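Local coordinates for protein poly-beta-1,6-N-acetyl-D-glucosamine N-deacetylase (Aggregatibacter actinomycetemcomitans, PDB 4U10) that probably removes N-acetyl groups from poly-beta-1,6-N-acetyl-D-glucosamine, the piece present being its zinc-binding polysaccharide deacetylase domain, at residues 7-12 against 36-41; 51-56 against 63-68; 86-91 against 137-142; 162-167 against 206-211. All coordinates share one frame; numbering follows the deposited sequence.

Contact 1: residues 7-12 against 36-41; sequences LAYHSV and SHFNWL. With ZN (zinc ion), chain D.
Y9 and H37 join strand 3-13 to helix 31-42 in the first beta-alpha step of the deacetylase barrel. The short axes of the two elements run nearly antiparallel, at 166°, and stay 12.7 Å apart, so contact is made by side chains, not backbones. The polar link is one hydrogen bond, with Y9 OH 2.8 Å from H37 ND1. Each partner lies at the edge of the other's ring, near its plane. The rings meet rim to rim with planes 42° apart, so this is no stack. Y9 gets there because its CG sits anti to the carbonyl carbon (chi1 -71°), which sends the phenol out toward the helix. H37 NE2 bonds to the carbonyl O of T254, so both ring nitrogens are engaged and the rotation of the imidazole is fixed. The apolar link is L7 CD1 against L41 CD1 at 4.3 Å. Separately, F38 CE1 makes a loose, oblique contact with Y9 OH at 4.4 Å. F73 meets the Y9 ring, and L71 of strand 68-75 packs on F38 and L41, which closes a buried layer. The residue after Y9 turns to the metal: H10 NE2 binds zinc at 2.2 Å, D74 OD2 is a further ligand, and water 1 lies in the plane of the H10 ring, 2.0 Å from the zinc.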
loop_
_atom_site.group_PDB
_atom_site.type_symbol
_atom_site.label_atom_id
_atom_site.label_comp_id
_atom_site.label_asym_id
_atom_site.label_seq_id
_atom_site.Cartn_x
_atom_site.Cartn_y
_atom_site.Cartn_z
ATOM N N LEU A 7 3.355 -4.812 -8.476
ATOM C CA LEU A 7 2.150 -5.566 -8.133
ATOM C C LEU A 7 1.557 -5.125 -6.800
ATOM O O LEU A 7 2.280 -4.949 -5.815
ATOM C CB LEU A 7 2.403 -7.042 -8.083
ATOM C CG LEU A 7 3.131 -7.759 -9.268
ATOM C CD1 LEU A 7 3.154 -9.288 -9.075
ATOM C CD2 LEU A 7 2.470 -7.369 -10.586
ATOM N N ALA A 8 0.240 -4.943 -6.747
ATOM C CA ALA A 8 -0.412 -4.505 -5.484
ATOM C C ALA A 8 -1.245 -5.614 -4.847
ATOM O O ALA A 8 -2.315 -5.977 -5.368
ATOM C CB ALA A 8 -1.298 -3.272 -5.751
ATOM N N TYR A 9 -0.835 -6.075 -3.677
ATOM C CA TYR A 9 -1.494 -7.124 -2.934
ATOM C C TYR A 9 -2.106 -6.537 -1.666
ATOM O O TYR A 9 -1.746 -5.453 -1.286
ATOM C CB TYR A 9 -0.502 -8.197 -2.459
ATOM C CG TYR A 9 0.050 -9.088 -3.579
ATOM C CD1 TYR A 9 -0.596 -10.260 -3.960
ATOM C CD2 TYR A 9 1.256 -8.769 -4.202
ATOM C CE1 TYR A 9 -0.074 -11.041 -5.006
ATOM C CE2 TYR A 9 1.805 -9.574 -5.213
ATOM C CZ TYR A 9 1.163 -10.666 -5.619
ATOM O OH TYR A 9 1.725 -11.421 -6.663
ATOM N N HIS A 10 -3.047 -7.248 -1.048
ATOM C CA HIS A 10 -3.615 -6.849 0.248
ATOM C C HIS A 10 -3.398 -8.004 1.210
ATOM O O HIS A 10 -2.218 -8.344 1.525
ATOM C CB HIS A 10 -5.082 -6.426 0.053
ATOM C CG HIS A 10 -5.193 -5.173 -0.743
ATOM N ND1 HIS A 10 -5.063 -5.159 -2.114
ATOM C CD2 HIS A 10 -5.285 -3.888 -0.360
ATOM C CE1 HIS A 10 -5.113 -3.922 -2.554
ATOM N NE2 HIS A 10 -5.261 -3.126 -1.509
ATOM N N SER A 11 -4.465 -8.630 1.671
ATOM C CA SER A 11 -4.274 -9.753 2.567
ATOM C C SER A 11 -4.038 -11.039 1.786
ATOM O O SER A 11 -4.551 -11.211 0.654
ATOM C CB SER A 11 -5.429 -9.911 3.519
ATOM O OG SER A 11 -5.012 -10.649 4.584
ATOM N N VAL A 12 -3.293 -11.933 2.441
ATOM C CA VAL A 12 -2.903 -13.266 1.958
ATOM C C VAL A 12 -3.072 -14.249 3.138
ATOM O O VAL A 12 -2.555 -14.042 4.217
ATOM C CB VAL A 12 -1.478 -13.350 1.386
ATOM C CG1 VAL A 12 -1.201 -14.758 0.832
ATOM C CG2 VAL A 12 -1.267 -12.365 0.247
ATOM N N SER A 36 2.477 -18.924 -6.379
ATOM C CA SER A 36 2.408 -19.198 -7.799
ATOM C C SER A 36 2.868 -18.003 -8.594
ATOM O O SER A 36 3.577 -18.132 -9.637
ATOM C CB SER A 36 0.996 -19.683 -8.231
ATOM O OG SER A 36 0.134 -18.627 -8.520
ATOM N N HIS A 37 2.469 -16.822 -8.128
ATOM C CA HIS A 37 2.958 -15.622 -8.709
ATOM C C HIS A 37 4.503 -15.512 -8.505
ATOM O O HIS A 37 5.195 -15.147 -9.416
ATOM C CB HIS A 37 2.282 -14.397 -8.105
ATOM C CG HIS A 37 0.839 -14.289 -8.424
ATOM N ND1 HIS A 37 0.022 -13.378 -7.808
ATOM C CD2 HIS A 37 0.047 -15.002 -9.249
ATOM C CE1 HIS A 37 -1.202 -13.485 -8.283
ATOM N NE2 HIS A 37 -1.218 -14.470 -9.155
ATOM N N PHE A 38 4.979 -15.775 -7.300
ATOM C CA PHE A 38 6.427 -15.641 -6.944
ATOM C C PHE A 38 7.279 -16.575 -7.752
ATOM O O PHE A 38 8.361 -16.216 -8.202
ATOM C CB PHE A 38 6.645 -15.943 -5.467
ATOM C CG PHE A 38 6.272 -14.813 -4.563
ATOM C CD1 PHE A 38 5.538 -13.731 -5.037
ATOM C CD2 PHE A 38 6.599 -14.863 -3.233
ATOM C CE1 PHE A 38 5.172 -12.686 -4.180
ATOM C CE2 PHE A 38 6.232 -13.836 -2.390
ATOM C CZ PHE A 38 5.542 -12.736 -2.866
ATOM N N ASN A 39 6.764 -17.786 -7.929
ATOM C CA ASN A 39 7.342 -18.746 -8.899
ATOM C C ASN A 39 7.279 -18.350 -10.370
ATOM O O ASN A 39 8.231 -18.562 -11.090
ATOM C CB ASN A 39 6.638 -20.083 -8.751
ATOM C CG ASN A 39 7.020 -20.777 -7.495
ATOM O OD1 ASN A 39 8.064 -20.481 -6.899
ATOM N ND2 ASN A 39 6.176 -21.722 -7.056
ATOM N N TRP A 40 6.153 -17.827 -10.823
ATOM C CA TRP A 40 5.977 -17.463 -12.193
ATOM C C TRP A 40 6.895 -16.298 -12.533
ATOM O O TRP A 40 7.465 -16.268 -13.645
ATOM C CB TRP A 40 4.540 -17.071 -12.470
ATOM C CG TRP A 40 4.355 -16.781 -13.885
ATOM C CD1 TRP A 40 4.011 -17.678 -14.853
ATOM C CD2 TRP A 40 4.559 -15.522 -14.554
ATOM N NE1 TRP A 40 3.958 -17.056 -16.069
ATOM C CE2 TRP A 40 4.300 -15.737 -15.922
ATOM C CE3 TRP A 40 4.932 -14.235 -14.129
ATOM C CZ2 TRP A 40 4.402 -14.712 -16.883
ATOM C CZ3 TRP A 40 5.023 -13.211 -15.082
ATOM C CH2 TRP A 40 4.762 -13.459 -16.444
ATOM N N LEU A 41 7.055 -15.349 -11.594
ATOM C CA LEU A 41 7.928 -14.218 -11.857
ATOM C C LEU A 41 9.354 -14.736 -12.082
ATOM O O LEU A 41 9.984 -14.369 -13.067
ATOM C CB LEU A 41 7.926 -13.177 -10.699
ATOM C CG LEU A 41 6.614 -12.449 -10.405
ATOM C CD1 LEU A 41 6.673 -11.720 -9.086
ATOM C CD2 LEU A 41 6.344 -11.484 -11.539
HETATM ZN ZN ZN D . -4.814 -1.019 -1.533
HETATM O O HOH W 1 -5.920 0.040 -0.246
#

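Contact 2: residues 51-56 against 63-68; sequences WQQIID and TLPEKA
L64 lies against the first turn of helix 51-58, touching Q53 and I54 through its two methyl branches. The van der Waals contacts divide between those branches. CD1 of L64 meets I54 CD1 at 3.7 Å, the two side chains meeting at a slant. CD2 of L64 rests on the helix backbone, 3.3 Å from Q53 O, and also reaches Q53 CB at 3.8 Å. The CB of I54 leaves the helix on the far side, but chi2 of -54° folds CD1 back toward L64. A looser contact follows along the extended Q53 chain, where NE2 comes within 4.3 Å of P65 CD.

The polar link between the segments runs through water. Q53 NE2 donates to water 2 at 2.6 Å, and the same water donates to T63 O at 3.1 Å. Q53 OE1 takes the backbone N of S50, so both ends of the amide are held and its rotation is set. Within the helix, Q52 NE2 bonds D56 OD1 from 54° out of the carboxylate plane, and Q52 OE1 takes R204. Strands 47-48 and 68-75 are parallel neighbours in the sheet, which makes this the return loop of a beta-alpha-beta crossover, away from the zinc sites.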
loop_
_atom_site.group_PDB
_atom_site.type_symbol
_atom_site.label_atom_id
_atom_site.label_comp_id
_atom_site.label_asym_id
_atom_site.label_seq_id
_atom_site.Cartn_x
_atom_site.Cartn_y
_atom_site.Cartn_z
ATOM N N TRP A 51 12.598 -1.264 -3.243
ATOM C CA TRP A 51 12.428 0.127 -3.492
ATOM C C TRP A 51 13.778 0.833 -3.462
ATOM O O TRP A 51 14.021 1.752 -4.258
ATOM C CB TRP A 51 11.405 0.753 -2.530
ATOM C CG TRP A 51 11.064 2.126 -2.920
ATOM C CD1 TRP A 51 11.366 3.215 -2.220
ATOM C CD2 TRP A 51 10.410 2.584 -4.131
ATOM N NE1 TRP A 51 10.959 4.328 -2.886
ATOM C CE2 TRP A 51 10.349 3.971 -4.054
ATOM C CE3 TRP A 51 9.846 1.953 -5.248
ATOM C CZ2 TRP A 51 9.765 4.761 -5.051
ATOM C CZ3 TRP A 51 9.318 2.720 -6.226
ATOM C CH2 TRP A 51 9.275 4.127 -6.124
ATOM N N GLN A 52 14.629 0.444 -2.541
ATOM C CA GLN A 52 15.982 1.044 -2.470
ATOM C C GLN A 52 16.754 0.960 -3.825
ATOM O O GLN A 52 17.441 1.933 -4.231
ATOM C CB GLN A 52 16.733 0.442 -1.305
ATOM C CG GLN A 52 17.992 1.172 -0.932
ATOM C CD GLN A 52 17.797 2.640 -0.633
ATOM O OE1 GLN A 52 17.177 3.009 0.351
ATOM N NE2 GLN A 52 18.431 3.468 -1.403
ATOM N N GLN A 53 16.630 -0.158 -4.534
ATOM C CA GLN A 53 17.247 -0.305 -5.861
ATOM C C GLN A 53 16.653 0.640 -6.873
ATOM O O GLN A 53 17.366 1.165 -7.740
ATOM C CB GLN A 53 17.073 -1.744 -6.366
ATOM C CG GLN A 53 17.959 -2.731 -5.628
ATOM C CD GLN A 53 17.708 -4.123 -6.091
ATOM O OE1 GLN A 53 16.879 -4.827 -5.521
ATOM N NE2 GLN A 53 18.309 -4.480 -7.212
ATOM N N ILE A 54 15.334 0.861 -6.775
ATOM C CA ILE A 54 14.684 1.902 -7.568
ATOM C C ILE A 54 15.300 3.279 -7.278
ATOM O O ILE A 54 15.617 4.038 -8.189
ATOM C CB ILE A 54 13.156 1.992 -7.285
ATOM C CG1 ILE A 54 12.429 0.661 -7.528
ATOM C CG2 ILE A 54 12.523 3.029 -8.148
ATOM C CD1 ILE A 54 12.644 0.060 -8.890
ATOM N N ILE A 55 15.454 3.613 -5.999
ATOM C CA ILE A 55 15.980 4.918 -5.626
ATOM C C ILE A 55 17.447 5.041 -6.017
ATOM O O ILE A 55 17.898 6.064 -6.549
ATOM C CB ILE A 55 15.787 5.179 -4.105
ATOM C CG1 ILE A 55 14.314 5.293 -3.737
ATOM C CG2 ILE A 55 16.475 6.468 -3.743
ATOM C CD1 ILE A 55 13.585 6.465 -4.424
ATOM N N ASP A 56 18.187 3.966 -5.802
ATOM C CA ASP A 56 19.562 3.886 -6.260
ATOM C C ASP A 56 19.703 4.074 -7.749
ATOM O O ASP A 56 20.650 4.735 -8.175
ATOM C CB ASP A 56 20.191 2.570 -5.852
ATOM C CG ASP A 56 20.576 2.560 -4.426
ATOM O OD1 ASP A 56 20.495 3.600 -3.762
ATOM O OD2 ASP A 56 20.951 1.521 -3.944
ATOM N N THR A 63 22.444 0.174 -11.403
ATOM C CA THR A 63 21.408 0.028 -12.420
ATOM C C THR A 63 20.495 -1.118 -12.014
ATOM O O THR A 63 20.909 -2.005 -11.320
ATOM C CB THR A 63 22.007 -0.271 -13.819
ATOM O OG1 THR A 63 22.890 -1.362 -13.681
ATOM C CG2 THR A 63 22.802 0.910 -14.321
ATOM N N LEU A 64 19.260 -1.092 -12.488
ATOM C CA LEU A 64 18.329 -2.195 -12.296
ATOM C C LEU A 64 18.562 -3.378 -13.235
ATOM O O LEU A 64 19.008 -3.200 -14.366
ATOM C CB LEU A 64 16.899 -1.730 -12.548
ATOM C CG LEU A 64 16.292 -0.745 -11.540
ATOM C CD1 LEU A 64 14.813 -0.807 -11.782
ATOM C CD2 LEU A 64 16.615 -1.071 -10.078
ATOM N N PRO A 65 18.173 -4.590 -12.788
ATOM C CA PRO A 65 18.218 -5.717 -13.717
ATOM C C PRO A 65 17.110 -5.593 -14.727
ATOM O O PRO A 65 16.266 -4.665 -14.625
ATOM C CB PRO A 65 18.027 -6.938 -12.803
ATOM C CG PRO A 65 17.224 -6.390 -11.657
ATOM C CD PRO A 65 17.771 -4.999 -11.433
ATOM N N GLU A 66 17.117 -6.498 -15.705
ATOM C CA GLU A 66 16.025 -6.605 -16.672
ATOM C C GLU A 66 14.720 -6.977 -15.970
ATOM O O GLU A 66 14.727 -7.598 -14.898
ATOM C CB GLU A 66 16.326 -7.653 -17.775
ATOM C CG GLU A 66 16.970 -7.078 -19.041
ATOM C CD GLU A 66 16.035 -6.255 -19.944
ATOM O OE1 GLU A 66 14.793 -6.215 -19.717
ATOM O OE2 GLU A 66 16.553 -5.628 -20.900
ATOM N N LYS A 67 13.630 -6.554 -16.571
ATOM C CA LYS A 67 12.289 -6.959 -16.187
ATOM C C LYS A 67 12.117 -6.804 -14.648
ATOM O O LYS A 67 11.673 -7.726 -13.955
ATOM C CB LYS A 67 12.010 -8.400 -16.653
ATOM C CG LYS A 67 12.470 -8.693 -18.094
ATOM C CD LYS A 67 12.164 -10.127 -18.497
ATOM C CE LYS A 67 10.737 -10.282 -19.001
ATOM N NZ LYS A 67 10.662 -9.839 -20.428
ATOM N N ALA A 68 12.503 -5.635 -14.159
ATOM C CA ALA A 68 12.432 -5.317 -12.716
ATOM C C ALA A 68 10.966 -5.252 -12.296
ATOM O O ALA A 68 10.114 -4.794 -13.049
ATOM C CB ALA A 68 13.141 -3.991 -12.431
HETATM O O HOH W 2 19.813 -2.750 -8.534
#

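Contact 3: residues 86-91 against 137-142; sequences PILKAY and GLVEIA
K89 and L138 meet without any flat group between them; the one aromatic ring in these segments, that of Y91, points elsewhere. At its edge and in its plane lies I87 O, 3.3 Å from Y91 CD1, and beyond the segments it meets the ring of F38 edge-to-face. The setting is a helix laid over parallel strands: helix 79-91 links strands 68-75 and 95-99 in a beta-alpha-beta crossover, and here its last turns reach one strand further, to 139-141, which pairs parallel with 95-99.

The contact is apolar. L88 points into the layer, where its CD1 stands 4.3 Å from V139 CG2, while A95 and F38 also pack against it. V139 also touches F97 and M133 of helix 127-135. On the more exposed flank the K89 and L138 side chains cross at about a right angle. K89 bends at chi3 (-67°), which carries its ammonium end away from the leucine and leaves the aliphatic base of the chain to do the touching.

Just before the strand, G137 ends the run out of helix 127-135 with phi of +72°, a left-handed conformation that glycine takes readily. L138 follows with its CB directed at the helix. E140, on the same strand, forms a salt bridge from OE2 to R204 NE. The methyl CD1 of L138 is seated among three atoms of the helix, at 3.9 Å from both K89 CA and K89 CG and 4.1 Å from L88 O.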
loop_
_atom_site.group_PDB
_atom_site.type_symbol
_atom_site.label_atom_id
_atom_site.label_comp_id
_atom_site.label_asym_id
_atom_site.label_seq_id
_atom_site.Cartn_x
_atom_site.Cartn_y
_atom_site.Cartn_z
ATOM N N PRO A 86 7.269 -14.665 5.982
ATOM C CA PRO A 86 8.059 -15.893 5.876
ATOM C C PRO A 86 8.336 -16.313 4.395
ATOM O O PRO A 86 9.443 -16.756 4.084
ATOM C CB PRO A 86 7.213 -16.945 6.596
ATOM C CG PRO A 86 6.200 -16.197 7.405
ATOM C CD PRO A 86 6.057 -14.827 6.787
ATOM N N ILE A 87 7.347 -16.113 3.529
ATOM C CA ILE A 87 7.444 -16.398 2.119
ATOM C C ILE A 87 8.419 -15.448 1.461
ATOM O O ILE A 87 9.262 -15.885 0.693
ATOM C CB ILE A 87 6.071 -16.351 1.431
ATOM C CG1 ILE A 87 5.177 -17.487 1.959
ATOM C CG2 ILE A 87 6.211 -16.540 -0.097
ATOM C CD1 ILE A 87 3.703 -17.327 1.595
ATOM N N LEU A 88 8.370 -14.160 1.812
ATOM C CA LEU A 88 9.342 -13.205 1.208
ATOM C C LEU A 88 10.759 -13.613 1.546
ATOM O O LEU A 88 11.647 -13.564 0.666
ATOM C CB LEU A 88 9.095 -11.773 1.660
ATOM C CG LEU A 88 7.775 -11.083 1.310
ATOM C CD1 LEU A 88 7.603 -9.756 2.035
ATOM C CD2 LEU A 88 7.696 -10.964 -0.208
ATOM N N LYS A 89 10.972 -13.997 2.803
ATOM C CA LYS A 89 12.253 -14.452 3.288
ATOM C C LYS A 89 12.737 -15.720 2.554
ATOM O O LYS A 89 13.870 -15.767 2.162
ATOM C CB LYS A 89 12.240 -14.721 4.786
ATOM C CG LYS A 89 12.103 -13.476 5.604
ATOM C CD LYS A 89 12.441 -13.714 7.051
ATOM C CE LYS A 89 11.415 -14.622 7.700
ATOM N NZ LYS A 89 11.459 -14.548 9.201
ATOM N N ALA A 90 11.876 -16.717 2.403
ATOM C CA ALA A 90 12.155 -17.929 1.613
ATOM C C ALA A 90 12.551 -17.661 0.147
ATOM O O ALA A 90 13.452 -18.292 -0.389
ATOM C CB ALA A 90 10.910 -18.813 1.601
ATOM N N TYR A 91 11.876 -16.729 -0.498
ATOM C CA TYR A 91 12.227 -16.349 -1.855
ATOM C C TYR A 91 13.326 -15.300 -1.971
ATOM O O TYR A 91 13.744 -14.966 -3.075
ATOM C CB TYR A 91 10.968 -15.836 -2.543
ATOM C CG TYR A 91 10.102 -16.978 -3.007
ATOM C CD1 TYR A 91 9.265 -17.648 -2.147
ATOM C CD2 TYR A 91 10.124 -17.359 -4.355
ATOM C CE1 TYR A 91 8.454 -18.699 -2.619
ATOM C CE2 TYR A 91 9.357 -18.410 -4.833
ATOM C CZ TYR A 91 8.545 -19.108 -3.964
ATOM O OH TYR A 91 7.780 -20.129 -4.506
ATOM N N GLY A 137 15.871 -5.877 6.132
ATOM C CA GLY A 137 16.193 -5.297 4.863
ATOM C C GLY A 137 15.295 -5.703 3.697
ATOM O O GLY A 137 15.488 -5.222 2.627
ATOM N N LEU A 138 14.285 -6.525 3.903
ATOM C CA LEU A 138 13.386 -6.919 2.812
ATOM C C LEU A 138 12.160 -6.010 2.603
ATOM O O LEU A 138 11.598 -5.931 1.515
ATOM C CB LEU A 138 12.916 -8.364 3.011
ATOM C CG LEU A 138 13.994 -9.430 2.792
ATOM C CD1 LEU A 138 13.367 -10.768 3.066
ATOM C CD2 LEU A 138 14.558 -9.353 1.399
ATOM N N VAL A 139 11.745 -5.326 3.626
ATOM C CA VAL A 139 10.473 -4.625 3.613
ATOM C C VAL A 139 10.679 -3.127 3.869
ATOM O O VAL A 139 11.177 -2.725 4.931
ATOM C CB VAL A 139 9.524 -5.203 4.663
ATOM C CG1 VAL A 139 8.128 -4.514 4.595
ATOM C CG2 VAL A 139 9.444 -6.739 4.564
ATOM N N GLU A 140 10.280 -2.324 2.891
ATOM C CA GLU A 140 10.241 -0.879 2.961
ATOM C C GLU A 140 8.851 -0.473 3.518
ATOM O O GLU A 140 7.823 -0.972 3.022
ATOM C CB GLU A 140 10.378 -0.342 1.538
ATOM C CG GLU A 140 10.064 1.147 1.316
ATOM C CD GLU A 140 11.305 1.995 1.281
ATOM O OE1 GLU A 140 12.362 1.451 0.985
ATOM O OE2 GLU A 140 11.224 3.179 1.542
ATOM N N ILE A 141 8.839 0.357 4.570
ATOM C CA ILE A 141 7.590 0.934 5.126
ATOM C C ILE A 141 7.116 2.223 4.431
ATOM O O ILE A 141 7.758 3.228 4.470
ATOM C CB ILE A 141 7.673 1.146 6.635
ATOM C CG1 ILE A 141 8.290 -0.063 7.293
ATOM C CG2 ILE A 141 6.264 1.331 7.203
ATOM C CD1 ILE A 141 7.612 -1.403 6.938
ATOM N N ALA A 142 5.978 2.143 3.758
ATOM C CA ALA A 142 5.343 3.294 3.153
ATOM C C ALA A 142 4.137 3.718 3.942
ATOM O O ALA A 142 3.567 2.947 4.711
ATOM C CB ALA A 142 4.925 2.955 1.767
#

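Contact 4: residues 162-167 against 206-211; sequences PAVVAP and MVWPYG
Beside the zinc site of D75, H144 and H149, two turns are pressed together, P162 and V164 on one and W208, P209 and Y210 on the other. The first is a type I beta turn from P162 to V165, closed by V165 N to P162 O at 3.0 Å. The second follows strand 205-207: G211 N returns to W208 O at 3.1 Å, and the backbone angles of P209 and Y210 are those of a type II turn.

P162 is set against the phenol ring of Y210. Its CB and CG are both 3.8 Å from Y210 CD2, approaching obliquely. V164 uses both methyls. CG1 stands anti to the backbone N (chi1 167°) and reaches W208 CE3 at 4.2 Å, with the two side chains at about a right angle, while CG2 comes to 4.3 Å from P209 CD.

In a barrel of the polysaccharide deacetylase family, loops at the C-terminal ends of the strands line the metal site, and 208-211 is consistent with that. The side chain of P209 is about 5 Å from a bound zinc, and the Y210 ring meets that of H149 with planes at about 55°. V207 O accepts from H144 ND1, so the strand end orients a zinc ligand as a second-shell group.

The indole of W208 is held from more than one direction. Selenomethionine M206 lays its CG over one face, offset toward the rim; F213 stacks on the ring, and F188 of helix 177-199 touches it.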
loop_
_atom_site.group_PDB
_atom_site.type_symbol
_atom_site.label_atom_id
_atom_site.label_comp_id
_atom_site.label_asym_id
_atom_site.label_seq_id
_atom_site.Cartn_x
_atom_site.Cartn_y
_atom_site.Cartn_z
ATOM N N PRO A 162 -14.033 8.197 -0.912
ATOM C CA PRO A 162 -12.804 8.071 -0.127
ATOM C C PRO A 162 -12.384 9.406 0.367
ATOM O O PRO A 162 -12.293 10.330 -0.404
ATOM C CB PRO A 162 -11.773 7.517 -1.156
ATOM C CG PRO A 162 -12.561 6.777 -2.140
ATOM C CD PRO A 162 -13.957 7.403 -2.153
ATOM N N ALA A 163 -12.106 9.500 1.655
ATOM C CA ALA A 163 -11.754 10.722 2.312
ATOM C C ALA A 163 -10.616 11.519 1.678
ATOM O O ALA A 163 -10.582 12.731 1.792
ATOM C CB ALA A 163 -11.429 10.438 3.810
ATOM N N VAL A 164 -9.658 10.847 1.059
ATOM C CA VAL A 164 -8.547 11.515 0.440
ATOM C C VAL A 164 -9.014 12.419 -0.711
ATOM O O VAL A 164 -8.433 13.476 -0.905
ATOM C CB VAL A 164 -7.499 10.487 -0.067
ATOM C CG1 VAL A 164 -6.469 11.128 -0.995
ATOM C CG2 VAL A 164 -6.753 9.894 1.090
ATOM N N VAL A 165 -10.070 12.031 -1.428
ATOM C CA VAL A 165 -10.325 12.634 -2.742
ATOM C C VAL A 165 -11.578 13.488 -2.829
ATOM O O VAL A 165 -11.921 13.911 -3.947
ATOM C CB VAL A 165 -10.348 11.609 -3.902
ATOM C CG1 VAL A 165 -8.985 10.956 -4.054
ATOM C CG2 VAL A 165 -11.445 10.559 -3.750
ATOM N N ALA A 166 -12.220 13.777 -1.688
ATOM C CA ALA A 166 -13.506 14.499 -1.663
ATOM C C ALA A 166 -13.578 15.437 -0.472
ATOM O O ALA A 166 -13.379 14.965 0.634
ATOM C CB ALA A 166 -14.637 13.475 -1.548
ATOM N N PRO A 167 -13.830 16.767 -0.690
ATOM C CA PRO A 167 -14.224 17.564 0.434
ATOM C C PRO A 167 -15.458 16.946 1.106
ATOM O O PRO A 167 -16.374 16.485 0.441
ATOM C CB PRO A 167 -14.558 18.924 -0.182
ATOM C CG PRO A 167 -13.907 18.937 -1.543
ATOM C CD PRO A 167 -14.087 17.493 -1.958
HETATM N N MSE A 206 3.869 7.417 -0.641
HETATM C CA MSE A 206 2.430 7.377 -0.257
HETATM C C MSE A 206 1.746 6.376 -1.108
HETATM O O MSE A 206 1.765 6.459 -2.363
HETATM C CB MSE A 206 1.841 8.771 -0.285
HETATM C CG MSE A 206 0.294 8.804 -0.304
HETATM SE SE MSE A 206 -0.315 8.126 1.441
HETATM C CE MSE A 206 -0.033 9.704 2.464
ATOM N N VAL A 207 1.054 5.426 -0.468
ATOM C CA VAL A 207 0.195 4.554 -1.218
ATOM C C VAL A 207 -1.246 4.937 -1.014
ATOM O O VAL A 207 -1.748 4.941 0.121
ATOM C CB VAL A 207 0.422 3.068 -0.830
ATOM C CG1 VAL A 207 -0.431 2.172 -1.716
ATOM C CG2 VAL A 207 1.908 2.671 -0.918
ATOM N N TRP A 208 -1.975 5.164 -2.111
ATOM C CA TRP A 208 -3.334 5.746 -1.980
ATOM C C TRP A 208 -4.297 4.654 -1.617
ATOM O O TRP A 208 -4.289 3.581 -2.278
ATOM C CB TRP A 208 -3.765 6.355 -3.314
ATOM C CG TRP A 208 -2.830 7.416 -3.814
ATOM C CD1 TRP A 208 -2.158 7.412 -4.994
ATOM C CD2 TRP A 208 -2.503 8.655 -3.161
ATOM N NE1 TRP A 208 -1.412 8.552 -5.091
ATOM C CE2 TRP A 208 -1.595 9.324 -3.983
ATOM C CE3 TRP A 208 -2.855 9.243 -1.932
ATOM C CZ2 TRP A 208 -1.047 10.542 -3.632
ATOM C CZ3 TRP A 208 -2.323 10.420 -1.609
ATOM C CH2 TRP A 208 -1.428 11.075 -2.448
ATOM N N PRO A 209 -5.137 4.873 -0.577
ATOM C CA PRO A 209 -6.265 3.961 -0.348
ATOM C C PRO A 209 -7.111 3.807 -1.594
ATOM O O PRO A 209 -7.491 4.816 -2.219
ATOM C CB PRO A 209 -7.079 4.727 0.742
ATOM C CG PRO A 209 -5.984 5.317 1.580
ATOM C CD PRO A 209 -5.124 5.915 0.469
ATOM N N TYR A 210 -7.414 2.553 -1.945
ATOM C CA TYR A 210 -8.298 2.201 -3.056
ATOM C C TYR A 210 -7.742 2.697 -4.372
ATOM O O TYR A 210 -8.461 2.782 -5.334
ATOM C CB TYR A 210 -9.696 2.831 -2.814
ATOM C CG TYR A 210 -10.232 2.785 -1.344
ATOM C CD1 TYR A 210 -10.525 1.617 -0.719
ATOM C CD2 TYR A 210 -10.448 3.958 -0.626
ATOM C CE1 TYR A 210 -10.985 1.589 0.593
ATOM C CE2 TYR A 210 -10.942 3.953 0.672
ATOM C CZ TYR A 210 -11.215 2.756 1.276
ATOM O OH TYR A 210 -11.714 2.756 2.577
ATOM N N GLY A 211 -6.473 3.088 -4.453
ATOM C CA GLY A 211 -5.954 3.539 -5.750
ATOM C C GLY A 211 -6.317 4.994 -6.089
ATOM O O GLY A 211 -5.943 5.470 -7.137
#

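How the contacts relate
Contacts 1 and 3 are neighbours, centres 13 Å apart, and share the layer between helices 31-42 and 79-91: F38 CE2 lies 3.5 Å from I87 CG2. Contact 3 touches contact 2 as well, where W51 CD1 packs 3.7 Å from E140 CD, and it touches contact 4 through A142 CB and V207 CG2, 4.0 Å apart. Strand 139-141 and the residues after it therefore tie three of the contacts together. Contacts 1 and 4 lie on opposite sides of the chain's centre, 23 Å between centres, yet each borders a metal: contact 1 supplies the zinc ligand H10, and contact 4 flanks H144 and H149. Contact 2 stands apart from the annotated metal sites.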